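Local coordinates for adenosine monophosphate-protein transferase FICD homolog (Caenorhabditis elegans, PDB 5JJ6) that is a Fic/DOC-family (Fido) protein, mostly helical, whose Fic domain carries the signature loop of that family, at residues B[110-115]-B[336-341]; B[118-123]-B[342-347]; B[262-267]-B[299-304]. All blocks are in the same frame, centred on the assembly; numbering follows the deposited sequence.

Contact 1: residues B[110-115]-B[336-341]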
ATOM      1  N   LEU B 110       5.532  39.922  -2.586  1.00 49.21           N
ATOM      2  CA  LEU B 110       6.168  39.096  -1.568  1.00 51.89           C
ATOM      3  C   LEU B 110       6.224  39.755  -0.192  1.00 56.28           C
ATOM      4  O   LEU B 110       6.013  39.091   0.826  1.00 57.45           O
ATOM      5  CB  LEU B 110       7.577  38.721  -1.994  1.00 46.99           C
ATOM      6  CG  LEU B 110       7.657  37.759  -3.170  1.00 48.72           C
ATOM      7  CD1 LEU B 110       9.067  37.221  -3.279  1.00 49.93           C
ATOM      8  CD2 LEU B 110       6.658  36.618  -3.017  1.00 49.75           C
ATOM      9  N   ARG B 111       6.517  41.053  -0.152  1.00 60.77           N
ATOM     10  CA  ARG B 111       6.533  41.753   1.130  1.00 61.13           C
ATOM     11  C   ARG B 111       5.155  41.745   1.792  1.00 60.35           C
ATOM     12  O   ARG B 111       5.043  41.534   2.997  1.00 64.37           O
ATOM     13  CB  ARG B 111       7.053  43.179   0.965  1.00 61.06           C
ATOM     14  CG  ARG B 111       8.444  43.361   1.578  1.00 63.49           C
ATOM     15  CD  ARG B 111       9.110  44.623   1.082  1.00 66.66           C
ATOM     16  NE  ARG B 111       8.118  45.660   0.816  1.00 80.73           N
ATOM     17  CZ  ARG B 111       7.994  46.305  -0.341  1.00 74.21           C
ATOM     18  NH1 ARG B 111       8.801  46.015  -1.358  1.00 60.09           N
ATOM     19  NH2 ARG B 111       7.053  47.236  -0.482  1.00 75.67           N
ATOM     20  N   SER B 112       4.112  41.945   0.994  1.00 57.82           N
ATOM     21  CA  SER B 112       2.740  41.978   1.488  1.00 60.40           C
ATOM     22  C   SER B 112       2.346  40.617   2.084  1.00 61.48           C
ATOM     23  O   SER B 112       1.793  40.540   3.192  1.00 65.67           O
ATOM     24  CB  SER B 112       1.785  42.383   0.368  1.00 60.13           C
ATOM     25  OG  SER B 112       0.464  41.979   0.663  1.00 72.35           O
ATOM     26  N   VAL B 113       2.637  39.547   1.347  1.00 59.90           N
ATOM     27  CA  VAL B 113       2.379  38.199   1.839  1.00 61.18           C
ATOM     28  C   VAL B 113       3.136  37.943   3.141  1.00 61.99           C
ATOM     29  O   VAL B 113       2.595  37.370   4.087  1.00 66.02           O
ATOM     30  CB  VAL B 113       2.794  37.132   0.807  1.00 63.42           C
ATOM     31  CG1 VAL B 113       2.774  35.735   1.418  1.00 60.65           C
ATOM     32  CG2 VAL B 113       1.883  37.193  -0.401  1.00 67.57           C
ATOM     33  N   HIS B 114       4.384  38.379   3.203  1.00 62.36           N
ATOM     34  CA  HIS B 114       5.152  38.214   4.427  1.00 63.75           C
ATOM     35  C   HIS B 114       4.561  38.983   5.621  1.00 71.80           C
ATOM     36  O   HIS B 114       4.512  38.447   6.733  1.00 72.28           O
ATOM     37  CB  HIS B 114       6.602  38.599   4.187  1.00 58.92           C
ATOM     38  CG  HIS B 114       7.430  37.457   3.684  1.00 65.08           C
ATOM     39  ND1 HIS B 114       8.327  36.781   4.478  1.00 73.20           N
ATOM     40  CD2 HIS B 114       7.471  36.857   2.468  1.00 64.51           C
ATOM     41  CE1 HIS B 114       8.898  35.817   3.771  1.00 75.12           C
ATOM     42  NE2 HIS B 114       8.394  35.841   2.551  1.00 65.05           N
ATOM     43  N   ASP B 115       4.080  40.210   5.418  1.00 69.28           N
ATOM     44  CA  ASP B 115       3.577  40.949   6.575  1.00 71.94           C
ATOM     45  C   ASP B 115       2.247  40.339   7.029  1.00 76.20           C
ATOM     46  O   ASP B 115       1.926  40.303   8.234  1.00 81.65           O
ATOM     47  CB  ASP B 115       3.370  42.443   6.267  1.00 65.01           C
ATOM     48  CG  ASP B 115       4.558  43.086   5.557  1.00 85.11           C
ATOM     49  OD1 ASP B 115       5.726  42.797   5.927  1.00 90.48           O
ATOM     50  OD2 ASP B 115       4.322  43.922   4.646  1.00 83.46           O
ATOM     51  N   HIS B 336      -1.782  32.007  -3.226  1.00 49.78           N
ATOM     52  CA  HIS B 336      -2.602  31.042  -2.493  1.00 46.29           C
ATOM     53  C   HIS B 336      -2.197  30.831  -1.040  1.00 50.06           C
ATOM     54  O   HIS B 336      -3.045  30.483  -0.217  1.00 58.40           O
ATOM     55  CB  HIS B 336      -2.618  29.709  -3.220  1.00 38.98           C
ATOM     56  CG  HIS B 336      -3.467  29.730  -4.444  1.00 37.27           C
ATOM     57  ND1 HIS B 336      -4.732  30.272  -4.450  1.00 35.62           N
ATOM     58  CD2 HIS B 336      -3.229  29.312  -5.707  1.00 40.28           C
ATOM     59  CE1 HIS B 336      -5.247  30.168  -5.660  1.00 37.03           C
ATOM     60  NE2 HIS B 336      -4.354  29.593  -6.444  1.00 42.83           N
ATOM     61  N   SER B 337      -0.937  31.056  -0.693  1.00 46.53           N
ATOM     62  CA  SER B 337      -0.615  31.082   0.723  1.00 49.30           C
ATOM     63  C   SER B 337      -1.236  32.344   1.329  1.00 54.78           C
ATOM     64  O   SER B 337      -1.653  32.345   2.496  1.00 57.97           O
ATOM     65  CB  SER B 337       0.885  31.014   0.974  1.00 46.97           C
ATOM     66  OG  SER B 337       1.575  31.916   0.148  1.00 53.53           O
ATOM     67  N   GLU B 338      -1.319  33.416   0.542  1.00 53.27           N
ATOM     68  CA  GLU B 338      -2.018  34.597   1.034  1.00 55.41           C
ATOM     69  C   GLU B 338      -3.501  34.244   1.264  1.00 58.17           C
ATOM     70  O   GLU B 338      -4.075  34.637   2.269  1.00 61.02           O
ATOM     71  CB  GLU B 338      -1.855  35.794   0.080  1.00 53.41           C
ATOM     72  CG  GLU B 338      -2.825  36.955   0.359  1.00 63.56           C
ATOM     73  CD  GLU B 338      -2.271  38.343   0.004  1.00 81.18           C
ATOM     74  OE1 GLU B 338      -3.039  39.328   0.084  1.00 81.54           O
ATOM     75  OE2 GLU B 338      -1.078  38.460  -0.358  1.00 89.91           O
ATOM     76  N   ALA B 339      -4.124  33.505   0.347  1.00 54.91           N
ATOM     77  CA  ALA B 339      -5.524  33.114   0.540  1.00 53.58           C
ATOM     78  C   ALA B 339      -5.718  32.157   1.732  1.00 63.08           C
ATOM     79  O   ALA B 339      -6.781  32.140   2.351  1.00 58.78           O
ATOM     80  CB  ALA B 339      -6.083  32.486  -0.728  1.00 46.83           C
ATOM     81  N   SER B 340      -4.708  31.333   2.013  1.00 60.19           N
ATOM     82  CA  SER B 340      -4.710  30.448   3.181  1.00 55.66           C
ATOM     83  C   SER B 340      -4.699  31.247   4.481  1.00 63.86           C
ATOM     84  O   SER B 340      -5.594  31.113   5.344  1.00 71.45           O
ATOM     85  CB  SER B 340      -3.511  29.503   3.133  1.00 53.62           C
ATOM     86  OG  SER B 340      -3.485  28.784   1.910  1.00 52.88           O
ATOM     87  N   ILE B 341      -3.664  32.069   4.630  1.00 61.96           N
ATOM     88  CA  ILE B 341      -3.569  32.932   5.793  1.00 61.72           C
ATOM     89  C   ILE B 341      -4.863  33.714   5.936  1.00 68.39           C
ATOM     90  O   ILE B 341      -5.391  33.855   7.026  1.00 72.08           O
ATOM     91  CB  ILE B 341      -2.387  33.898   5.682  1.00 60.45           C
ATOM     92  CG1 ILE B 341      -1.081  33.110   5.646  1.00 64.18           C
ATOM     93  CG2 ILE B 341      -2.358  34.837   6.857  1.00 68.55           C
ATOM     94  CD1 ILE B 341       0.145  33.961   5.449  1.00 57.77           C
TER
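V113 and E338 face each other across two helices that run side by side, their CA atoms 5.7 Å apart. V113 stands with CG1 anti to its backbone N (chi1 169°), which puts CG2 beside that N, and the two methyls are thereby shared between different partners. CG2 is turned to E338: its neighbours are the carboxylate OE2, at 3.2 Å, and the methylene CB, at 4.0 Å. The two side chains cross obliquely. CG1 takes the other direction, with S337 OG 4.2 Å from it and I264 packed against it from helix 263-277. E338 leaves its helix with CG anti to the backbone N (chi1 166°), bends at chi2, and so carries the carboxylate over V113 toward S112. There OE2 ends 4.0 Å from S112 OG and is not hydrogen-bonded to it. S112 is exposed and E338 partly so, and they meet at the margin of the interface. Segments 110-115 and 336-341, parts of helices 89-120 and 327-346, run nearly parallel, their axes 9.9 Å apart at closest and 24° between directions, a helix-on-helix interface in the mainly helical Fido fold. S337 holds OG in the crowded position between its backbone N and carbonyl carbon, where V333 O of its own helix is the strongest partner of the hydroxyl and A334 O is also within bonding reach, so that the single proton can serve only one of them at a time. This buried hydroxyl therefore meets V113 CG1 only by packing, with its polar needs met behind it. I341 closes the C-terminal side, its CD1 reaching to 4.4 Å from V113 O, while its side chain also packs on L116 and F120 of helix 89-120.

Contact 2: residues B[118-123]-B[342-347]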
ATOM      1  N   ASP B 118       3.207  37.493   9.171  1.00 80.70           N
ATOM      2  CA  ASP B 118       3.583  37.957  10.500  1.00 82.26           C
ATOM      3  C   ASP B 118       2.350  38.267  11.337  1.00 90.00           C
ATOM      4  O   ASP B 118       2.350  38.029  12.547  1.00 92.87           O
ATOM      5  CB  ASP B 118       4.492  39.184  10.426  1.00 71.16           C
ATOM      6  CG  ASP B 118       5.872  38.845   9.912  1.00 88.96           C
ATOM      7  OD1 ASP B 118       6.293  37.679  10.086  1.00 90.40           O
ATOM      8  OD2 ASP B 118       6.545  39.743   9.355  1.00 96.95           O
ATOM      9  N   GLU B 119       1.279  38.744  10.708  1.00 83.32           N
ATOM     10  CA  GLU B 119       0.092  39.026  11.505  1.00 81.59           C
ATOM     11  C   GLU B 119      -0.795  37.777  11.676  1.00 88.75           C
ATOM     12  O   GLU B 119      -1.687  37.744  12.532  1.00 91.98           O
ATOM     13  CB  GLU B 119      -0.688  40.190  10.876  1.00 82.03           C
ATOM     14  CG  GLU B 119      -2.204  40.041  10.870  1.00 87.48           C
ATOM     15  CD  GLU B 119      -2.915  41.226  10.256  1.00102.53           C
ATOM     16  OE1 GLU B 119      -2.253  42.270  10.036  1.00103.05           O
ATOM     17  OE2 GLU B 119      -4.137  41.115  10.005  1.00 92.08           O
ATOM     18  N   PHE B 120      -0.481  36.704  10.954  1.00 89.49           N
ATOM     19  CA  PHE B 120      -1.110  35.411  11.246  1.00 83.90           C
ATOM     20  C   PHE B 120      -0.562  34.803  12.536  1.00 88.19           C
ATOM     21  O   PHE B 120      -1.306  34.204  13.310  1.00 88.79           O
ATOM     22  CB  PHE B 120      -0.916  34.431  10.084  1.00 76.78           C
ATOM     23  CG  PHE B 120      -1.253  33.001  10.425  1.00 76.99           C
ATOM     24  CD1 PHE B 120      -2.574  32.587  10.530  1.00 82.92           C
ATOM     25  CD2 PHE B 120      -0.246  32.063  10.621  1.00 76.64           C
ATOM     26  CE1 PHE B 120      -2.892  31.259  10.838  1.00 75.69           C
ATOM     27  CE2 PHE B 120      -0.552  30.735  10.929  1.00 71.26           C
ATOM     28  CZ  PHE B 120      -1.878  30.334  11.036  1.00 68.34           C
ATOM     29  N   ASN B 121       0.747  34.944  12.743  1.00 92.45           N
ATOM     30  CA  ASN B 121       1.427  34.336  13.887  1.00 90.82           C
ATOM     31  C   ASN B 121       1.190  35.065  15.206  1.00 97.26           C
ATOM     32  O   ASN B 121       1.585  34.581  16.265  1.00102.80           O
ATOM     33  CB  ASN B 121       2.931  34.252  13.621  1.00 91.70           C
ATOM     34  CG  ASN B 121       3.274  33.298  12.489  1.00 88.08           C
ATOM     35  OD1 ASN B 121       2.628  32.263  12.314  1.00 81.22           O
ATOM     36  ND2 ASN B 121       4.287  33.655  11.701  1.00 95.14           N
ATOM     37  N   HIS B 122       0.535  36.219  15.144  1.00 98.06           N
ATOM     38  CA  HIS B 122       0.241  36.996  16.344  1.00100.53           C
ATOM     39  C   HIS B 122      -1.203  36.794  16.754  1.00 99.13           C
ATOM     40  O   HIS B 122      -1.670  37.372  17.736  1.00104.33           O
ATOM     41  CB  HIS B 122       0.554  38.479  16.141  1.00 99.69           C
ATOM     42  CG  HIS B 122       2.018  38.776  16.130  1.00102.40           C
ATOM     43  ND1 HIS B 122       2.540  39.965  15.658  1.00104.53           N
ATOM     44  CD2 HIS B 122       3.078  38.043  16.548  1.00 99.06           C
ATOM     45  CE1 HIS B 122       3.853  39.945  15.779  1.00109.27           C
ATOM     46  NE2 HIS B 122       4.207  38.789  16.317  1.00111.79           N
ATOM     47  N   LEU B 123      -1.910  35.993  15.964  1.00102.30           N
ATOM     48  CA  LEU B 123      -3.274  35.601  16.286  1.00102.69           C
ATOM     49  C   LEU B 123      -3.243  34.626  17.459  1.00102.36           C
ATOM     50  O   LEU B 123      -2.519  33.629  17.416  1.00100.78           O
ATOM     51  CB  LEU B 123      -3.926  34.954  15.057  1.00 90.17           C
ATOM     52  CG  LEU B 123      -5.429  34.722  14.903  1.00 93.84           C
ATOM     53  CD1 LEU B 123      -5.711  34.312  13.460  1.00 88.16           C
ATOM     54  CD2 LEU B 123      -5.970  33.676  15.879  1.00103.87           C
ATOM     55  N   GLN B 342      -5.392  34.176   4.814  1.00 69.46           N
ATOM     56  CA  GLN B 342      -6.629  34.935   4.802  1.00 70.79           C
ATOM     57  C   GLN B 342      -7.789  34.088   5.323  1.00 73.38           C
ATOM     58  O   GLN B 342      -8.665  34.595   6.016  1.00 81.20           O
ATOM     59  CB  GLN B 342      -6.934  35.459   3.404  1.00 70.91           C
ATOM     60  CG  GLN B 342      -7.827  36.681   3.409  1.00 73.21           C
ATOM     61  CD  GLN B 342      -7.204  37.819   4.203  1.00 83.31           C
ATOM     62  OE1 GLN B 342      -7.301  37.864   5.431  1.00 84.32           O
ATOM     63  NE2 GLN B 342      -6.524  38.727   3.505  1.00 80.10           N
ATOM     64  N   ARG B 343      -7.811  32.812   4.950  1.00 72.31           N
ATOM     65  CA  ARG B 343      -8.818  31.880   5.458  1.00 71.46           C
ATOM     66  C   ARG B 343      -8.806  31.881   6.978  1.00 78.47           C
ATOM     67  O   ARG B 343      -9.856  32.008   7.612  1.00 79.65           O
ATOM     68  CB  ARG B 343      -8.567  30.459   4.951  1.00 67.07           C
ATOM     69  CG  ARG B 343      -9.749  29.543   5.086  1.00 68.49           C
ATOM     70  CD  ARG B 343      -9.500  28.204   4.411  1.00 76.38           C
ATOM     71  NE  ARG B 343      -9.958  27.105   5.264  1.00 74.43           N
ATOM     72  CZ  ARG B 343      -9.205  26.518   6.190  1.00 72.20           C
ATOM     73  NH1 ARG B 343      -9.701  25.532   6.927  1.00 60.96           N
ATOM     74  NH2 ARG B 343      -7.950  26.917   6.380  1.00 74.16           N
ATOM     75  N   TYR B 344      -7.620  31.743   7.567  1.00 78.91           N
ATOM     76  CA  TYR B 344      -7.548  31.766   9.031  1.00 76.27           C
ATOM     77  C   TYR B 344      -7.869  33.129   9.655  1.00 81.64           C
ATOM     78  O   TYR B 344      -8.626  33.211  10.617  1.00 86.08           O
ATOM     79  CB  TYR B 344      -6.168  31.310   9.505  1.00 73.98           C
ATOM     80  CG  TYR B 344      -5.881  29.863   9.202  1.00 75.42           C
ATOM     81  CD1 TYR B 344      -6.312  28.869  10.066  1.00 80.39           C
ATOM     82  CD2 TYR B 344      -5.191  29.485   8.058  1.00 68.67           C
ATOM     83  CE1 TYR B 344      -6.060  27.539   9.811  1.00 78.97           C
ATOM     84  CE2 TYR B 344      -4.938  28.150   7.791  1.00 67.64           C
ATOM     85  CZ  TYR B 344      -5.375  27.184   8.675  1.00 71.12           C
ATOM     86  OH  TYR B 344      -5.136  25.855   8.439  1.00 70.90           O
ATOM     87  N   ILE B 345      -7.324  34.193   9.076  1.00 82.08           N
ATOM     88  CA  ILE B 345      -7.513  35.553   9.573  1.00 83.16           C
ATOM     89  C   ILE B 345      -8.984  35.970   9.574  1.00 84.51           C
ATOM     90  O   ILE B 345      -9.513  36.405  10.595  1.00 88.46           O
ATOM     91  CB  ILE B 345      -6.707  36.572   8.712  1.00 84.59           C
ATOM     92  CG1 ILE B 345      -5.195  36.432   8.937  1.00 76.54           C
ATOM     93  CG2 ILE B 345      -7.204  37.999   8.929  1.00 79.77           C
ATOM     94  CD1 ILE B 345      -4.796  36.291  10.377  1.00 85.84           C
ATOM     95  N   GLY B 346      -9.634  35.827   8.425  1.00 84.67           N
ATOM     96  CA  GLY B 346     -11.041  36.158   8.255  1.00 88.46           C
ATOM     97  C   GLY B 346     -12.034  35.417   9.142  1.00 95.88           C
ATOM     98  O   GLY B 346     -13.135  35.910   9.396  1.00100.91           O
ATOM     99  N   ALA B 347     -11.669  34.215   9.582  1.00 91.35           N
ATOM    100  CA  ALA B 347     -12.534  33.429  10.461  1.00 87.13           C
ATOM    101  C   ALA B 347     -12.487  33.869  11.932  1.00 89.38           C
ATOM    102  O   ALA B 347     -12.943  33.141  12.814  1.00 87.89           O
ATOM    103  CB  ALA B 347     -12.174  31.965  10.354  1.00 81.41           C
TER
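The rings of F120 and Y344 meet obliquely, centroids 5.4 Å apart and planes at 59°. F120 extends with CG anti to its backbone N (chi1 167°), which swings the ring across to helix 327-346. There the CE1 corner does the touching, 3.5 Å from Y344 CB and 3.7 Å from Y344 CG, so the phenylalanine presses on the root of the tyrosine rather than on its tip. Y344 CG is anti to the carbonyl carbon, and the ring runs on beyond F120 toward helix 127-148, where Y344 OH is hydrogen-bonded to T136 OG1. R343, the preceding residue, lays NH2 over one face of the Y344 ring, offset toward its rim. P302 touches both aromatic rings.

Here the ends of helices 89-120 and 327-346 come together near the surface of the helical Fido fold, and at the end of helix 89-120 the chain turns off through a type I beta turn from F120 to L123, with L123 N bonded to F120 O. The turn brings L123 round to the same partner that F120 meets. I345 CD1 is this common point: it lies at the edge of the F120 ring, near its plane, 3.9 Å from F120 CA and 3.8 Å from L123 CD1. The L123 and I345 side chains lie antiparallel alongside one another, touching through these terminal methyls. E119 adds its carbonyl, whose O is 4.1 Å from I345 CD1.

Contact 3: residues B[262-267]-B[299-304]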
ATOM      1  N   ASP B 262      13.760  34.354  -0.253  1.00 51.27           N
ATOM      2  CA  ASP B 262      12.384  34.310   0.237  1.00 48.62           C
ATOM      3  C   ASP B 262      11.846  32.879   0.292  1.00 56.08           C
ATOM      4  O   ASP B 262      11.945  32.138  -0.688  1.00 55.82           O
ATOM      5  CB  ASP B 262      11.489  35.175  -0.662  1.00 52.18           C
ATOM      6  CG  ASP B 262      10.144  35.512  -0.031  1.00 58.15           C
ATOM      7  OD1 ASP B 262       9.425  34.585   0.401  1.00 63.94           O
ATOM      8  OD2 ASP B 262       9.789  36.714   0.016  1.00 60.06           O
ATOM      9  N   PRO B 263      11.283  32.487   1.451  1.00 56.58           N
ATOM     10  CA  PRO B 263      10.678  31.171   1.666  1.00 54.54           C
ATOM     11  C   PRO B 263       9.744  30.757   0.526  1.00 54.61           C
ATOM     12  O   PRO B 263       9.752  29.589   0.132  1.00 52.42           O
ATOM     13  CB  PRO B 263       9.899  31.362   2.962  1.00 57.33           C
ATOM     14  CG  PRO B 263      10.659  32.378   3.691  1.00 60.29           C
ATOM     15  CD  PRO B 263      11.190  33.321   2.659  1.00 58.60           C
ATOM     16  N   ILE B 264       8.935  31.687   0.026  1.00 48.76           N
ATOM     17  CA  ILE B 264       8.016  31.376  -1.063  1.00 45.64           C
ATOM     18  C   ILE B 264       8.752  30.966  -2.335  1.00 43.72           C
ATOM     19  O   ILE B 264       8.398  29.989  -2.996  1.00 44.18           O
ATOM     20  CB  ILE B 264       7.119  32.559  -1.383  1.00 45.69           C
ATOM     21  CG1 ILE B 264       6.221  32.878  -0.197  1.00 51.09           C
ATOM     22  CG2 ILE B 264       6.257  32.258  -2.570  1.00 43.28           C
ATOM     23  CD1 ILE B 264       5.268  34.019  -0.471  1.00 55.93           C
ATOM     24  N   GLU B 265       9.780  31.718  -2.684  1.00 49.71           N
ATOM     25  CA  GLU B 265      10.569  31.372  -3.856  1.00 51.46           C
ATOM     26  C   GLU B 265      11.354  30.072  -3.647  1.00 48.75           C
ATOM     27  O   GLU B 265      11.449  29.235  -4.548  1.00 45.59           O
ATOM     28  CB  GLU B 265      11.495  32.523  -4.209  1.00 50.80           C
ATOM     29  CG  GLU B 265      11.899  32.502  -5.653  1.00 62.56           C
ATOM     30  CD  GLU B 265      12.528  33.802  -6.087  1.00 72.46           C
ATOM     31  OE1 GLU B 265      12.382  34.805  -5.346  1.00 71.61           O
ATOM     32  OE2 GLU B 265      13.153  33.817  -7.171  1.00 77.17           O
ATOM     33  N   ARG B 266      11.908  29.913  -2.450  1.00 48.23           N
ATOM     34  CA  ARG B 266      12.582  28.684  -2.059  1.00 46.58           C
ATOM     35  C   ARG B 266      11.638  27.476  -2.286  1.00 46.15           C
ATOM     36  O   ARG B 266      12.033  26.439  -2.839  1.00 43.07           O
ATOM     37  CB  ARG B 266      13.036  28.787  -0.600  1.00 43.35           C
ATOM     38  CG  ARG B 266      13.840  27.608  -0.113  1.00 46.29           C
ATOM     39  CD  ARG B 266      14.638  27.956   1.143  1.00 50.67           C
ATOM     40  NE  ARG B 266      13.794  28.441   2.233  1.00 56.09           N
ATOM     41  CZ  ARG B 266      13.988  29.584   2.887  1.00 57.31           C
ATOM     42  NH1 ARG B 266      14.999  30.378   2.562  1.00 58.70           N
ATOM     43  NH2 ARG B 266      13.165  29.941   3.864  1.00 64.44           N
ATOM     44  N   ALA B 267      10.394  27.625  -1.833  1.00 43.24           N
ATOM     45  CA  ALA B 267       9.362  26.605  -1.974  1.00 41.15           C
ATOM     46  C   ALA B 267       9.026  26.293  -3.441  1.00 41.91           C
ATOM     47  O   ALA B 267       8.969  25.129  -3.854  1.00 40.39           O
ATOM     48  CB  ALA B 267       8.116  27.037  -1.228  1.00 38.07           C
ATOM     49  N   SER B 299       8.829  27.981   7.758  1.00 55.25           N
ATOM     50  CA  SER B 299       9.062  29.414   7.750  1.00 50.73           C
ATOM     51  C   SER B 299       7.856  30.137   8.317  1.00 55.32           C
ATOM     52  O   SER B 299       7.661  31.324   8.057  1.00 59.66           O
ATOM     53  CB  SER B 299       9.363  29.906   6.342  1.00 53.37           C
ATOM     54  OG  SER B 299      10.508  29.247   5.835  1.00 60.38           O
ATOM     55  N   GLY B 300       7.032  29.412   9.068  1.00 55.40           N
ATOM     56  CA  GLY B 300       5.940  30.032   9.795  1.00 54.79           C
ATOM     57  C   GLY B 300       4.619  30.219   9.070  1.00 54.30           C
ATOM     58  O   GLY B 300       3.761  30.950   9.549  1.00 60.75           O
ATOM     59  N   PHE B 301       4.452  29.598   7.908  1.00 54.03           N
ATOM     60  CA  PHE B 301       3.180  29.687   7.189  1.00 54.44           C
ATOM     61  C   PHE B 301       2.226  28.587   7.608  1.00 56.14           C
ATOM     62  O   PHE B 301       2.657  27.494   7.983  1.00 57.14           O
ATOM     63  CB  PHE B 301       3.392  29.619   5.671  1.00 55.17           C
ATOM     64  CG  PHE B 301       3.948  30.878   5.080  1.00 57.88           C
ATOM     65  CD1 PHE B 301       5.314  31.102   5.053  1.00 55.13           C
ATOM     66  CD2 PHE B 301       3.102  31.842   4.556  1.00 56.40           C
ATOM     67  CE1 PHE B 301       5.822  32.258   4.513  1.00 65.19           C
ATOM     68  CE2 PHE B 301       3.605  33.005   4.012  1.00 56.98           C
ATOM     69  CZ  PHE B 301       4.964  33.218   3.990  1.00 64.82           C
ATOM     70  N   PRO B 302       0.917  28.867   7.539  1.00 54.39           N
ATOM     71  CA  PRO B 302      -0.060  27.791   7.688  1.00 49.75           C
ATOM     72  C   PRO B 302       0.048  26.878   6.483  1.00 52.60           C
ATOM     73  O   PRO B 302       0.687  27.268   5.517  1.00 56.14           O
ATOM     74  CB  PRO B 302      -1.395  28.533   7.707  1.00 53.56           C
ATOM     75  CG  PRO B 302      -1.137  29.778   6.938  1.00 53.84           C
ATOM     76  CD  PRO B 302       0.272  30.163   7.273  1.00 57.89           C
ATOM     77  N   PRO B 303      -0.590  25.702   6.508  1.00 56.81           N
ATOM     78  CA  PRO B 303      -0.533  24.847   5.315  1.00 58.06           C
ATOM     79  C   PRO B 303      -0.973  25.576   4.041  1.00 51.23           C
ATOM     80  O   PRO B 303      -1.916  26.373   4.061  1.00 53.28           O
ATOM     81  CB  PRO B 303      -1.477  23.699   5.673  1.00 51.28           C
ATOM     82  CG  PRO B 303      -1.328  23.591   7.137  1.00 47.94           C
ATOM     83  CD  PRO B 303      -1.208  25.004   7.644  1.00 48.41           C
ATOM     84  N   VAL B 304      -0.248  25.348   2.954  1.00 45.76           N
ATOM     85  CA  VAL B 304      -0.574  26.021   1.708  1.00 50.27           C
ATOM     86  C   VAL B 304      -1.407  25.128   0.808  1.00 45.60           C
ATOM     87  O   VAL B 304      -0.942  24.104   0.292  1.00 40.37           O
ATOM     88  CB  VAL B 304       0.679  26.456   0.941  1.00 45.67           C
ATOM     89  CG1 VAL B 304       0.278  27.018  -0.415  1.00 41.05           C
ATOM     90  CG2 VAL B 304       1.441  27.489   1.741  1.00 48.29           C
TER
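S299 points its CB at helix 263-277, and that carbon rests on the ring of P263, 3.7 Å from P263 CB and 3.8 Å from P263 CG. One bond further, S299 OG is anti to the carbonyl carbon (chi1 -59°) and 3.6 Å from P263 CB. It also lies in the plane of the R266 guanidinium, at its edge, where R266 NH2 donates a weak hydrogen bond of 3.4 Å with a bent N-H...O angle of 139°. A second weak hydrogen bond links S299 OG to I295 O of helix 284-297. The guanidinium has a firmer partner in T258 O, bound by NH1, and P263 CA lies against one of its faces. Further along the segment, the F301 ring meets both P263 and I264 obliquely, CZ to I264 CG1 at 4.4 Å. D262 is the N-cap of helix 263-277: its OD1 accepts from I264 N at 3.0 Å. Segment 299-304 leaves the end of helix 284-297, where G300, with positive phi, is the C-prime residue of a Schellman motif. Between these capped ends lies the helix-loop-helix that carries the HPFTDGNGR signature of Fic proteins, and the contact joins its start to its finish.

How the contacts relate
Along the chain the order is 110-115, 118-123, 262-267, 299-304, 336-341, 342-347, so contacts 1 and 2 interlock while both segments of contact 3 fall between their halves. Contacts 1 and 2, with centres about 10 Å apart, are successive stations on one helix pair, 89-120 with 327-346, joined where I341 CG2 packs 3.6 Å from F120 CB. Contact 3 lies about 9 Å from contact 1, centre to centre, and about 15 Å from contact 2. H114 NE2 probably hydrogen-bonds to D262 OD1, and P302 reaches contact 2. The helix pair thus packs against the two ends of the Fic-signature helix-loop-helix, tying distant parts of the chain into one helical core.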